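Local atomic coordinates of hydrazine synthase subunit beta (Candidatus Kuenenia stuttgartiensis, PDB entry 5C2V), a protein that forms part of the hydrazine synthase complex, which condenses nitric oxide with ammonium into hydrazine, and may modulate passage of hydroxylamine between the active sites of its partner subunits. Residues B[10-15]-B[340-345]; B[15-20]-B[58-63]; B[276-281]-B[316-321]; B[320-325]-B[336-341]; B[331-336]-B[344-349]. All coordinates share one frame; numbering follows the deposited sequence.

Contact 1: B[10-15]-B[340-345]; sequences TDLPGP and FSNNVT
N342 reaches across with its carboxamide to grip the 12-14 loop, its two ends doing different work. OD1 accepts the backbone N of G14 at 2.9 Å; the bond is bent (136° at the hydrogen), and the donor is tilted 32° from the carbonyl plane. ND2 lies against L12, 3.4 Å from both its CB and CD1, and donates to A13 O of the gamma subunit. Beside them, P15 CD rests 3.7 Å from N342 CA, while the ring of P13 meets OD1 through CD at 3.9 Å. N342 CG stands anti to its own carbonyl carbon (chi1 -66°), beside its backbone N; the amide beyond it meets L12, P13 and G14, an example of one side chain joining distant loops.

In the next shell, an ST turn shapes the loop: L12 N donates to T10 OG1 at 3.1 Å. N342 and N343 together face N338 in a G1 beta bulge, and N343 OD1 accepts a hydrogen bond from N338 ND2. The 10-15 loop enters strand 15-20, where P15 also packs on I29 and N31 of strand 26-31, and the bulge opens strand 343-348, which pairs antiparallel with a strand of the gamma subunit.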
# COMPACT_ATOMS: atom_id res chain seq x y z
N THR B 10 -32.89 -36.97 44.19
CA THR B 10 -31.57 -36.43 44.49
C THR B 10 -31.58 -35.68 45.82
O THR B 10 -32.60 -35.12 46.22
CB THR B 10 -31.07 -35.49 43.38
OG1 THR B 10 -29.80 -34.94 43.74
CG2 THR B 10 -32.06 -34.36 43.15
N ASP B 11 -30.44 -35.68 46.51
CA ASP B 11 -30.31 -34.97 47.78
C ASP B 11 -29.85 -33.53 47.57
O ASP B 11 -29.81 -32.74 48.51
CB ASP B 11 -29.34 -35.70 48.71
CG ASP B 11 -29.75 -37.13 48.99
OD1 ASP B 11 -30.97 -37.41 48.96
OD2 ASP B 11 -28.86 -37.96 49.25
N LEU B 12 -29.51 -33.20 46.32
CA LEU B 12 -28.93 -31.90 46.00
C LEU B 12 -29.99 -30.86 45.67
O LEU B 12 -30.94 -31.14 44.94
CB LEU B 12 -27.96 -32.04 44.83
CG LEU B 12 -26.87 -33.11 45.02
CD1 LEU B 12 -26.01 -33.23 43.78
CD2 LEU B 12 -26.03 -32.79 46.24
N PRO B 13 -29.84 -29.64 46.22
CA PRO B 13 -30.79 -28.54 46.04
C PRO B 13 -30.91 -28.04 44.60
O PRO B 13 -32.02 -27.77 44.14
CB PRO B 13 -30.23 -27.44 46.95
CG PRO B 13 -28.79 -27.75 47.07
CD PRO B 13 -28.70 -29.24 47.06
N GLY B 14 -29.79 -27.92 43.89
CA GLY B 14 -29.83 -27.53 42.49
C GLY B 14 -30.33 -26.12 42.21
O GLY B 14 -31.35 -25.97 41.54
N PRO B 15 -29.66 -25.09 42.76
CA PRO B 15 -30.26 -23.75 42.68
C PRO B 15 -30.54 -23.30 41.24
O PRO B 15 -29.63 -23.27 40.41
CB PRO B 15 -29.18 -22.86 43.30
CG PRO B 15 -28.28 -23.77 44.07
CD PRO B 15 -28.31 -25.07 43.35
N PHE B 340 -25.45 -27.12 39.14
CA PHE B 340 -24.73 -28.38 39.23
C PHE B 340 -23.75 -28.39 40.40
O PHE B 340 -23.60 -29.40 41.08
CB PHE B 340 -24.00 -28.68 37.92
CG PHE B 340 -24.91 -28.89 36.75
CD1 PHE B 340 -25.68 -30.04 36.64
CD2 PHE B 340 -25.00 -27.93 35.75
CE1 PHE B 340 -26.52 -30.23 35.57
CE2 PHE B 340 -25.84 -28.12 34.67
CZ PHE B 340 -26.60 -29.27 34.58
N SER B 341 -23.09 -27.26 40.62
CA SER B 341 -22.13 -27.15 41.71
C SER B 341 -22.84 -26.90 43.04
O SER B 341 -22.22 -26.94 44.10
CB SER B 341 -21.13 -26.02 41.43
OG SER B 341 -20.37 -26.30 40.26
N ASN B 342 -24.15 -26.64 42.96
CA ASN B 342 -24.98 -26.39 44.13
C ASN B 342 -24.45 -25.27 45.00
O ASN B 342 -24.36 -25.41 46.22
CB ASN B 342 -25.11 -27.66 44.98
CG ASN B 342 -25.87 -28.76 44.26
OD1 ASN B 342 -26.92 -28.52 43.67
ND2 ASN B 342 -25.34 -29.98 44.32
N ASN B 343 -24.09 -24.14 44.39
CA ASN B 343 -23.50 -23.06 45.19
C ASN B 343 -23.70 -21.68 44.58
O ASN B 343 -24.35 -21.54 43.56
CB ASN B 343 -22.01 -23.32 45.42
CG ASN B 343 -21.25 -23.59 44.13
OD1 ASN B 343 -21.70 -23.23 43.04
ND2 ASN B 343 -20.10 -24.23 44.25
N VAL B 344 -23.14 -20.65 45.22
CA VAL B 344 -23.27 -19.29 44.72
C VAL B 344 -21.90 -18.62 44.64
O VAL B 344 -21.15 -18.59 45.61
CB VAL B 344 -24.20 -18.43 45.60
CG1 VAL B 344 -24.19 -16.98 45.14
CG2 VAL B 344 -25.62 -18.99 45.58
N THR B 345 -21.59 -18.08 43.46
CA THR B 345 -20.33 -17.37 43.26
C THR B 345 -20.50 -15.89 43.57
O THR B 345 -21.42 -15.23 43.05
CB THR B 345 -19.80 -17.54 41.83
OG1 THR B 345 -19.53 -18.93 41.58
CG2 THR B 345 -18.53 -16.74 41.63

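Contact 2: B[15-20]-B[58-63]; sequences PFHITM and EASAVT
The F16 ring and the E58 carboxylate stack with their planes 22° apart. OE2 of E58 lies over one face of the ring, 4.2 Å above its plane and offset toward the rim, while E58 O sits at the ring edge, in plane. The aliphatic part of the glutamate does the closer touching, CB and CG each coming within 3.6 Å of F16 CD2. One residue on, the imidazole of H17 carries A59 CA over one face, 4.1 Å from the ring centroid and 16° off the normal: a CH-pi contact with a backbone carbon. H17 CG lies anti to the backbone N (chi1 -170°), and H17 CB stands 3.2 Å from E58 O. Further along, T19 puts CG2 against two partners, S60 OG at 3.5 Å and V62 CG2 at 4.1 Å.

Strands 15-20 and 57-62 are the first strands of two successive four-stranded sheets, the blades of a beta-propeller. They run nearly parallel, with no hydrogen bond between the two segments, and illustrate how propeller strands pair within their own blade, here with strand 26-31 or 68-73. Between these two segments the join is by van der Waals and CH-pi contact; the E58-Q32 hydrogen bond adds a polar link.

An aromatic face offers a carboxylate little attraction, and the oxygens of E58 are held by outside donors: OE1 by W98 NE1, OE2 by the amides of Q32 and Q56. Such N-H donors would probably favour the ionised form and would help fix the rotation of the carboxylate beside the ring.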
# COMPACT_ATOMS: atom_id res chain seq x y z
N PRO B 15 -29.66 -25.09 42.76
CA PRO B 15 -30.26 -23.75 42.68
C PRO B 15 -30.54 -23.30 41.24
O PRO B 15 -29.63 -23.27 40.41
CB PRO B 15 -29.18 -22.86 43.30
CG PRO B 15 -28.28 -23.77 44.07
CD PRO B 15 -28.31 -25.07 43.35
N PHE B 16 -31.79 -22.94 40.97
CA PHE B 16 -32.20 -22.43 39.67
C PHE B 16 -32.30 -20.90 39.54
O PHE B 16 -32.38 -20.38 38.42
CB PHE B 16 -33.55 -23.05 39.31
CG PHE B 16 -33.79 -23.15 37.83
CD1 PHE B 16 -33.12 -24.10 37.08
CD2 PHE B 16 -34.69 -22.30 37.21
CE1 PHE B 16 -33.34 -24.20 35.72
CE2 PHE B 16 -34.92 -22.40 35.85
CZ PHE B 16 -34.24 -23.35 35.10
N HIS B 17 -32.29 -20.19 40.66
CA HIS B 17 -32.58 -18.75 40.63
C HIS B 17 -32.04 -18.07 41.88
O HIS B 17 -31.82 -18.71 42.90
CB HIS B 17 -34.09 -18.53 40.49
CG HIS B 17 -34.48 -17.10 40.21
ND1 HIS B 17 -34.67 -16.17 41.21
CD2 HIS B 17 -34.72 -16.46 39.05
CE1 HIS B 17 -35.01 -15.01 40.67
NE2 HIS B 17 -35.04 -15.16 39.36
N ILE B 18 -31.85 -16.76 41.81
CA ILE B 18 -31.41 -16.00 42.98
C ILE B 18 -31.89 -14.55 42.91
O ILE B 18 -32.03 -13.98 41.83
CB ILE B 18 -29.87 -16.06 43.13
CG1 ILE B 18 -29.44 -15.59 44.52
CG2 ILE B 18 -29.18 -15.26 42.03
CD1 ILE B 18 -27.96 -15.75 44.79
N THR B 19 -32.17 -13.98 44.08
CA THR B 19 -32.54 -12.58 44.18
C THR B 19 -32.07 -12.03 45.52
O THR B 19 -31.49 -12.76 46.32
CB THR B 19 -34.06 -12.37 44.04
OG1 THR B 19 -34.37 -10.97 44.07
CG2 THR B 19 -34.81 -13.07 45.17
N MET B 20 -32.32 -10.75 45.76
CA MET B 20 -31.83 -10.11 46.97
C MET B 20 -32.83 -9.09 47.51
O MET B 20 -33.54 -8.45 46.74
CB MET B 20 -30.49 -9.44 46.70
CG MET B 20 -29.64 -9.20 47.94
SD MET B 20 -28.05 -8.46 47.51
CE MET B 20 -27.05 -8.96 48.91
N GLU B 58 -38.87 -22.37 40.40
CA GLU B 58 -37.87 -21.72 39.54
C GLU B 58 -37.64 -20.21 39.68
O GLU B 58 -36.75 -19.67 39.03
CB GLU B 58 -38.18 -22.08 38.09
CG GLU B 58 -37.96 -23.57 37.89
CD GLU B 58 -38.30 -24.06 36.51
OE1 GLU B 58 -38.89 -23.30 35.72
OE2 GLU B 58 -37.96 -25.23 36.23
N ALA B 59 -38.42 -19.53 40.51
CA ALA B 59 -38.29 -18.07 40.61
C ALA B 59 -38.82 -17.50 41.91
O ALA B 59 -39.65 -18.11 42.58
CB ALA B 59 -38.99 -17.40 39.43
N SER B 60 -38.34 -16.31 42.27
CA SER B 60 -38.81 -15.62 43.47
C SER B 60 -38.67 -14.10 43.36
O SER B 60 -37.76 -13.59 42.71
CB SER B 60 -38.06 -16.13 44.70
OG SER B 60 -36.67 -15.95 44.56
N ALA B 61 -39.58 -13.38 44.02
CA ALA B 61 -39.53 -11.92 44.07
C ALA B 61 -39.81 -11.41 45.48
O ALA B 61 -40.67 -11.95 46.18
CB ALA B 61 -40.51 -11.31 43.08
N VAL B 62 -39.09 -10.37 45.89
CA VAL B 62 -39.23 -9.82 47.23
C VAL B 62 -40.07 -8.54 47.22
O VAL B 62 -39.95 -7.72 46.31
CB VAL B 62 -37.85 -9.52 47.86
CG1 VAL B 62 -37.99 -9.14 49.32
CG2 VAL B 62 -36.93 -10.72 47.70
N THR B 63 -40.91 -8.38 48.24
CA THR B 63 -41.69 -7.16 48.41
C THR B 63 -40.76 -6.00 48.78
O THR B 63 -39.72 -6.22 49.40
CB THR B 63 -42.77 -7.33 49.50
OG1 THR B 63 -42.14 -7.67 50.75
CG2 THR B 63 -43.75 -8.43 49.12

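Contact 3: B[276-281]-B[316-321]; sequences HRVTIL and VPTGLG
H276 and L320 each turn CG anti to their own carbonyl carbon (chi1 -41° and -52°), setting it beside the backbone N. L320 CD2 lies over the centre of the imidazole, 3.8 Å above its plane, in a CH-pi contact. At the ring's edge G321 N donates to H276 ND1 at 3.1 Å; the bond is nearly straight at the hydrogen, although the donor is tilted 23° out of the ring plane. T318 turns OG1 back to its own segment, where it donates to V316 O at 3.0 Å. That carbonyl also receives V278 N, so two donors grip it. The answering bond, V316 N to V278 O, is 2.9 Å long and completes the antiparallel pair, and T318 N adds a weak bond to H276 O. On the side of the sheet that V278 and V316 face, I280 CD1 meets V316 CG2 at 3.9 Å.

Strands 277-282 and 312-317, third and fourth of their propeller blade, exemplify hydrogen bonding within a blade, and H276 and R277 form a G1 bulge opposite V272. Because ND1 accepts a hydrogen bond from G321 N, the neutral tautomer with its hydrogen on NE2 is probable; NE2 is hydrogen-bonded to D52 of the gamma subunit. The imidazole would thus link the loop at G321 to a carboxylate across the subunit interface.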
# COMPACT_ATOMS: atom_id res chain seq x y z
N HIS B 276 -20.46 -21.61 31.82
CA HIS B 276 -20.21 -21.49 33.26
C HIS B 276 -19.45 -20.23 33.65
O HIS B 276 -18.45 -20.30 34.35
CB HIS B 276 -19.41 -22.71 33.75
CG HIS B 276 -19.87 -24.01 33.18
ND1 HIS B 276 -21.15 -24.49 33.34
CD2 HIS B 276 -19.22 -24.93 32.43
CE1 HIS B 276 -21.26 -25.65 32.73
NE2 HIS B 276 -20.11 -25.94 32.16
N ARG B 277 -19.92 -19.07 33.20
CA ARG B 277 -19.20 -17.84 33.51
C ARG B 277 -20.10 -16.61 33.47
O ARG B 277 -21.15 -16.64 32.85
CB ARG B 277 -18.04 -17.65 32.53
CG ARG B 277 -18.47 -17.46 31.09
CD ARG B 277 -17.32 -17.73 30.13
NE ARG B 277 -17.69 -17.45 28.74
CZ ARG B 277 -16.97 -17.81 27.69
NH1 ARG B 277 -15.84 -18.49 27.85
NH2 ARG B 277 -17.38 -17.51 26.47
N VAL B 278 -19.69 -15.54 34.13
CA VAL B 278 -20.48 -14.31 34.12
C VAL B 278 -19.86 -13.28 33.19
O VAL B 278 -18.74 -12.83 33.40
CB VAL B 278 -20.62 -13.71 35.53
CG1 VAL B 278 -21.36 -12.39 35.46
CG2 VAL B 278 -21.34 -14.69 36.45
N THR B 279 -20.61 -12.90 32.16
CA THR B 279 -20.15 -11.90 31.21
C THR B 279 -20.60 -10.50 31.62
O THR B 279 -21.80 -10.23 31.72
CB THR B 279 -20.65 -12.20 29.78
OG1 THR B 279 -19.95 -13.34 29.26
CG2 THR B 279 -20.40 -11.01 28.87
N ILE B 280 -19.63 -9.63 31.87
CA ILE B 280 -19.90 -8.26 32.28
C ILE B 280 -19.58 -7.29 31.15
O ILE B 280 -18.47 -7.28 30.62
CB ILE B 280 -19.09 -7.87 33.52
CG1 ILE B 280 -19.21 -8.95 34.60
CG2 ILE B 280 -19.54 -6.51 34.05
CD1 ILE B 280 -18.37 -8.69 35.82
N LEU B 281 -20.58 -6.48 30.79
CA LEU B 281 -20.47 -5.54 29.68
C LEU B 281 -20.61 -4.09 30.13
O LEU B 281 -21.27 -3.80 31.14
CB LEU B 281 -21.54 -5.85 28.62
CG LEU B 281 -21.60 -7.28 28.07
CD1 LEU B 281 -22.77 -7.42 27.11
CD2 LEU B 281 -20.29 -7.64 27.39
N VAL B 316 -16.01 -13.65 33.92
CA VAL B 316 -15.56 -14.13 35.22
C VAL B 316 -15.92 -15.60 35.47
O VAL B 316 -17.08 -15.99 35.32
CB VAL B 316 -16.16 -13.27 36.35
CG1 VAL B 316 -15.47 -13.57 37.66
CG2 VAL B 316 -16.03 -11.80 36.01
N PRO B 317 -14.91 -16.41 35.84
CA PRO B 317 -15.11 -17.83 36.19
C PRO B 317 -16.18 -18.04 37.25
O PRO B 317 -16.25 -17.29 38.22
CB PRO B 317 -13.73 -18.25 36.72
CG PRO B 317 -12.78 -17.34 36.03
CD PRO B 317 -13.50 -16.02 35.91
N THR B 318 -17.01 -19.06 37.05
CA THR B 318 -18.12 -19.34 37.95
C THR B 318 -18.21 -20.84 38.20
O THR B 318 -17.40 -21.61 37.66
CB THR B 318 -19.46 -18.81 37.37
OG1 THR B 318 -19.22 -17.59 36.66
CG2 THR B 318 -20.48 -18.55 38.46
N GLY B 319 -19.16 -21.27 39.01
CA GLY B 319 -19.45 -22.68 39.17
C GLY B 319 -20.19 -23.19 37.95
O GLY B 319 -20.41 -22.45 37.00
N LEU B 320 -20.59 -24.46 37.98
CA LEU B 320 -21.25 -25.06 36.83
C LEU B 320 -22.73 -24.69 36.78
O LEU B 320 -23.45 -24.81 37.77
CB LEU B 320 -21.07 -26.58 36.86
CG LEU B 320 -19.62 -27.05 37.03
CD1 LEU B 320 -19.52 -28.56 36.92
CD2 LEU B 320 -18.70 -26.37 36.03
N GLY B 321 -23.18 -24.25 35.61
CA GLY B 321 -24.57 -23.85 35.40
C GLY B 321 -25.08 -22.60 36.10
O GLY B 321 -26.06 -22.68 36.84

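Contact 4: B[320-325]-B[336-341]; sequences LGPSSV and AANYFS
The first hairpin of the last propeller blade pairs V325 with A336, an antiparallel non-hydrogen-bonded pair in which V325 CG1 touches A336 CB at 3.7 Å. Next to it A337 N donates to S324 O at 2.9 Å, nearly along the C=O axis. Nearer the open end the ladder is irregular: S323 N makes only a weak bond to A337 O, and P322, centre of an inverse gamma turn, points its CA-H at the same oxygen. P322 CB meets N338 OD1 at 3.4 Å, while N338 ND2 also donates to T345 OG1.

Strands 322-327 and 333-338 are the first two of this blade, and S323 OG bonds to F16 O of the opening blade, an instance of a polar link across the seam where a propeller closes. Beyond the strands, residues 339-341, helical in phi/psi, meet L320 and G321. Y339 N donates to G321 O at 3.2 Å, almost straight at the hydrogen but from 46° above the carbonyl plane; F340 N bonds weakly to L320 O. S341 OG, beside its own backbone N (chi1 -62°), accepts L320 N at 2.9 Å. L320 O and G321 N lie at the edge of the F340 ring, and Y339 CD1 lies over the centre of one face; the same ring makes an edge-to-face contact with F48 of the gamma subunit.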
# COMPACT_ATOMS: atom_id res chain seq x y z
N LEU B 320 -20.59 -24.46 37.98
CA LEU B 320 -21.25 -25.06 36.83
C LEU B 320 -22.73 -24.69 36.78
O LEU B 320 -23.45 -24.81 37.77
CB LEU B 320 -21.07 -26.58 36.86
CG LEU B 320 -19.62 -27.05 37.03
CD1 LEU B 320 -19.52 -28.56 36.92
CD2 LEU B 320 -18.70 -26.37 36.03
N GLY B 321 -23.18 -24.25 35.61
CA GLY B 321 -24.57 -23.85 35.40
C GLY B 321 -25.08 -22.60 36.10
O GLY B 321 -26.06 -22.68 36.84
N PRO B 322 -24.42 -21.45 35.89
CA PRO B 322 -24.90 -20.20 36.49
C PRO B 322 -26.16 -19.67 35.80
O PRO B 322 -26.09 -18.75 34.98
CB PRO B 322 -23.73 -19.24 36.30
CG PRO B 322 -23.05 -19.73 35.08
CD PRO B 322 -23.22 -21.23 35.07
N SER B 323 -27.31 -20.25 36.15
CA SER B 323 -28.57 -19.94 35.48
C SER B 323 -29.15 -18.58 35.85
O SER B 323 -30.00 -18.05 35.13
CB SER B 323 -29.60 -21.04 35.79
OG SER B 323 -29.65 -21.30 37.18
N SER B 324 -28.69 -18.00 36.95
CA SER B 324 -29.25 -16.73 37.41
C SER B 324 -28.23 -15.86 38.14
O SER B 324 -27.32 -16.36 38.79
CB SER B 324 -30.45 -16.98 38.33
OG SER B 324 -31.08 -15.77 38.69
N VAL B 325 -28.39 -14.54 38.01
CA VAL B 325 -27.52 -13.59 38.69
C VAL B 325 -28.31 -12.46 39.33
O VAL B 325 -29.42 -12.15 38.90
CB VAL B 325 -26.48 -12.97 37.72
CG1 VAL B 325 -25.41 -13.99 37.36
CG2 VAL B 325 -27.17 -12.43 36.48
N ALA B 336 -23.96 -15.19 41.60
CA ALA B 336 -24.38 -16.10 40.54
C ALA B 336 -24.74 -17.48 41.09
O ALA B 336 -23.92 -18.12 41.75
CB ALA B 336 -23.29 -16.21 39.49
N ALA B 337 -25.95 -17.93 40.79
CA ALA B 337 -26.44 -19.22 41.29
C ALA B 337 -26.07 -20.37 40.37
O ALA B 337 -26.46 -20.40 39.20
CB ALA B 337 -27.95 -19.16 41.49
N ASN B 338 -25.33 -21.33 40.91
CA ASN B 338 -24.84 -22.48 40.17
C ASN B 338 -25.55 -23.78 40.56
O ASN B 338 -25.41 -24.26 41.70
CB ASN B 338 -23.33 -22.63 40.37
CG ASN B 338 -22.59 -21.32 40.21
OD1 ASN B 338 -22.93 -20.51 39.35
ND2 ASN B 338 -21.59 -21.10 41.06
N TYR B 339 -26.29 -24.31 39.60
CA TYR B 339 -27.15 -25.49 39.76
C TYR B 339 -26.38 -26.78 40.02
O TYR B 339 -26.64 -27.47 41.02
CB TYR B 339 -28.01 -25.66 38.49
CG TYR B 339 -28.86 -26.91 38.44
CD1 TYR B 339 -28.39 -28.07 37.84
CD2 TYR B 339 -30.14 -26.92 38.97
CE1 TYR B 339 -29.17 -29.22 37.79
CE2 TYR B 339 -30.93 -28.06 38.92
CZ TYR B 339 -30.43 -29.21 38.33
OH TYR B 339 -31.21 -30.34 38.28
N PHE B 340 -25.45 -27.12 39.14
CA PHE B 340 -24.73 -28.38 39.23
C PHE B 340 -23.75 -28.39 40.40
O PHE B 340 -23.60 -29.40 41.08
CB PHE B 340 -24.00 -28.68 37.92
CG PHE B 340 -24.91 -28.89 36.75
CD1 PHE B 340 -25.68 -30.04 36.64
CD2 PHE B 340 -25.00 -27.93 35.75
CE1 PHE B 340 -26.52 -30.23 35.57
CE2 PHE B 340 -25.84 -28.12 34.67
CZ PHE B 340 -26.60 -29.27 34.58
N SER B 341 -23.09 -27.26 40.62
CA SER B 341 -22.13 -27.15 41.71
C SER B 341 -22.84 -26.90 43.04
O SER B 341 -22.22 -26.94 44.10
CB SER B 341 -21.13 -26.02 41.43
OG SER B 341 -20.37 -26.30 40.26

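Contact 5: B[331-336]-B[344-349]; sequences GKFCYA and VTVIRT
Y335 and V346 lie side by side, pointing the same way: the two methyls of the valine's fork lie by the CD1-CE1 bond of the tyrosine ring, approaching obliquely, CG1 3.6 Å from CE1 and CG2 3.7 Å from CD1. At the base of the same ring, V344 CG1 is 3.9 Å from Y335 CB, so that V344 lies beside the tyrosine stem and V346 beside its ring. Further along this face F333 and R348 cross obliquely instead. R348 is bent at chi2 (68°), which sets CD against the phenyl ring, 3.6 Å from CE1. The guanidinium plane is turned 47° from the ring, and any cation-pi attraction is long and weak at most. K332 CE covers one face of the guanidinium although both ends are positive; R348 NH1 is held chiefly by V351 O and weakly by K332 O.

On the opposite face lie C334, I347, A336 and T345, showing how a two-sided sheet gives each face its own packing. C334 CB settles against T349 CG2 at 4.1 Å and I347 CB at 4.3 Å; T318 touches A336 and T345, and Y269 touches C334 and T349. Backbone bonds in both directions link C334 with I347 and A336 with T345. At the end of the ladder T349 OG1 donates to G331 O at 2.8 Å, in plane and on a lone pair.

This regular antiparallel hairpin is typical of the up-and-down meander of a propeller blade. Here the chain supplies three strands, and a strand of the gamma subunit pairs with 344-348 to extend the sheet.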
# COMPACT_ATOMS: atom_id res chain seq x y z
N GLY B 331 -24.47 -2.13 44.03
CA GLY B 331 -23.90 -2.58 42.78
C GLY B 331 -22.44 -2.99 42.83
O GLY B 331 -21.80 -3.17 41.80
N LYS B 332 -21.90 -3.14 44.04
CA LYS B 332 -20.49 -3.50 44.19
C LYS B 332 -20.27 -5.01 44.26
O LYS B 332 -19.13 -5.48 44.26
CB LYS B 332 -19.91 -2.83 45.44
CG LYS B 332 -20.59 -1.53 45.81
CD LYS B 332 -19.65 -0.59 46.55
CE LYS B 332 -19.02 -1.25 47.76
NZ LYS B 332 -18.11 -0.33 48.49
N PHE B 333 -21.36 -5.78 44.31
CA PHE B 333 -21.26 -7.23 44.36
C PHE B 333 -22.31 -7.93 43.48
O PHE B 333 -23.47 -7.54 43.46
CB PHE B 333 -21.39 -7.73 45.80
CG PHE B 333 -20.24 -7.33 46.68
CD1 PHE B 333 -19.03 -8.00 46.61
CD2 PHE B 333 -20.36 -6.28 47.58
CE1 PHE B 333 -17.97 -7.64 47.42
CE2 PHE B 333 -19.30 -5.92 48.39
CZ PHE B 333 -18.10 -6.60 48.31
N CYS B 334 -21.87 -8.96 42.77
CA CYS B 334 -22.75 -9.74 41.91
C CYS B 334 -22.74 -11.21 42.31
O CYS B 334 -21.68 -11.82 42.41
CB CYS B 334 -22.33 -9.59 40.44
SG CYS B 334 -23.35 -10.53 39.28
N TYR B 335 -23.92 -11.77 42.53
CA TYR B 335 -24.03 -13.17 42.94
C TYR B 335 -24.59 -14.03 41.81
O TYR B 335 -25.55 -13.65 41.14
CB TYR B 335 -24.92 -13.28 44.18
CG TYR B 335 -24.47 -12.41 45.33
CD1 TYR B 335 -23.52 -12.86 46.23
CD2 TYR B 335 -24.99 -11.13 45.50
CE1 TYR B 335 -23.10 -12.06 47.28
CE2 TYR B 335 -24.57 -10.33 46.54
CZ TYR B 335 -23.63 -10.80 47.43
OH TYR B 335 -23.22 -10.00 48.48
N ALA B 336 -23.96 -15.19 41.60
CA ALA B 336 -24.38 -16.10 40.54
C ALA B 336 -24.74 -17.48 41.09
O ALA B 336 -23.92 -18.12 41.75
CB ALA B 336 -23.29 -16.21 39.49
N VAL B 344 -23.14 -20.65 45.22
CA VAL B 344 -23.27 -19.29 44.72
C VAL B 344 -21.90 -18.62 44.64
O VAL B 344 -21.15 -18.59 45.61
CB VAL B 344 -24.20 -18.43 45.60
CG1 VAL B 344 -24.19 -16.98 45.14
CG2 VAL B 344 -25.62 -18.99 45.58
N THR B 345 -21.59 -18.08 43.46
CA THR B 345 -20.33 -17.37 43.26
C THR B 345 -20.50 -15.89 43.57
O THR B 345 -21.42 -15.23 43.05
CB THR B 345 -19.80 -17.54 41.83
OG1 THR B 345 -19.53 -18.93 41.58
CG2 THR B 345 -18.53 -16.74 41.63
N VAL B 346 -19.62 -15.37 44.41
CA VAL B 346 -19.63 -13.96 44.80
C VAL B 346 -18.55 -13.19 44.04
O VAL B 346 -17.37 -13.52 44.12
CB VAL B 346 -19.42 -13.79 46.31
CG1 VAL B 346 -19.54 -12.33 46.70
CG2 VAL B 346 -20.41 -14.64 47.09
N ILE B 347 -18.97 -12.16 43.32
CA ILE B 347 -18.07 -11.40 42.47
C ILE B 347 -17.99 -9.93 42.89
O ILE B 347 -19.01 -9.28 43.09
CB ILE B 347 -18.51 -11.46 40.99
CG1 ILE B 347 -18.90 -12.88 40.60
CG2 ILE B 347 -17.43 -10.91 40.08
CD1 ILE B 347 -19.47 -13.00 39.20
N ARG B 348 -16.76 -9.43 43.02
CA ARG B 348 -16.55 -8.01 43.27
C ARG B 348 -16.53 -7.28 41.93
O ARG B 348 -15.68 -7.56 41.08
CB ARG B 348 -15.25 -7.77 44.04
CG ARG B 348 -14.93 -6.31 44.30
CD ARG B 348 -15.92 -5.68 45.27
NE ARG B 348 -15.49 -4.35 45.70
CZ ARG B 348 -15.92 -3.22 45.15
NH1 ARG B 348 -16.78 -3.25 44.15
NH2 ARG B 348 -15.48 -2.06 45.61
N THR B 349 -17.46 -6.35 41.74
CA THR B 349 -17.61 -5.68 40.45
C THR B 349 -16.61 -4.54 40.27
O THR B 349 -15.79 -4.28 41.15
CB THR B 349 -19.03 -5.13 40.27
OG1 THR B 349 -19.27 -4.09 41.22
CG2 THR B 349 -20.05 -6.24 40.46

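From the N terminus, contact 1 closes the longest loop, joining the 10-15 lead-in to the last strand across nearly the whole chain. Contact 2, starting at the shared residue P15, closes a short loop within that span and ties the first blade to the second. Contact 3 follows in series, also inside the great loop, spanning the helical segment 283-311 before strand 312-317. It hands L320 and G321 on to contact 4, which crosses contact 5: their segments interleave along strands 322-327, 333-338 and 343-348. Contact 1 ends on residues used by contacts 4 and 5, and brings the final blade against the lead-in to the first, where the ring closes.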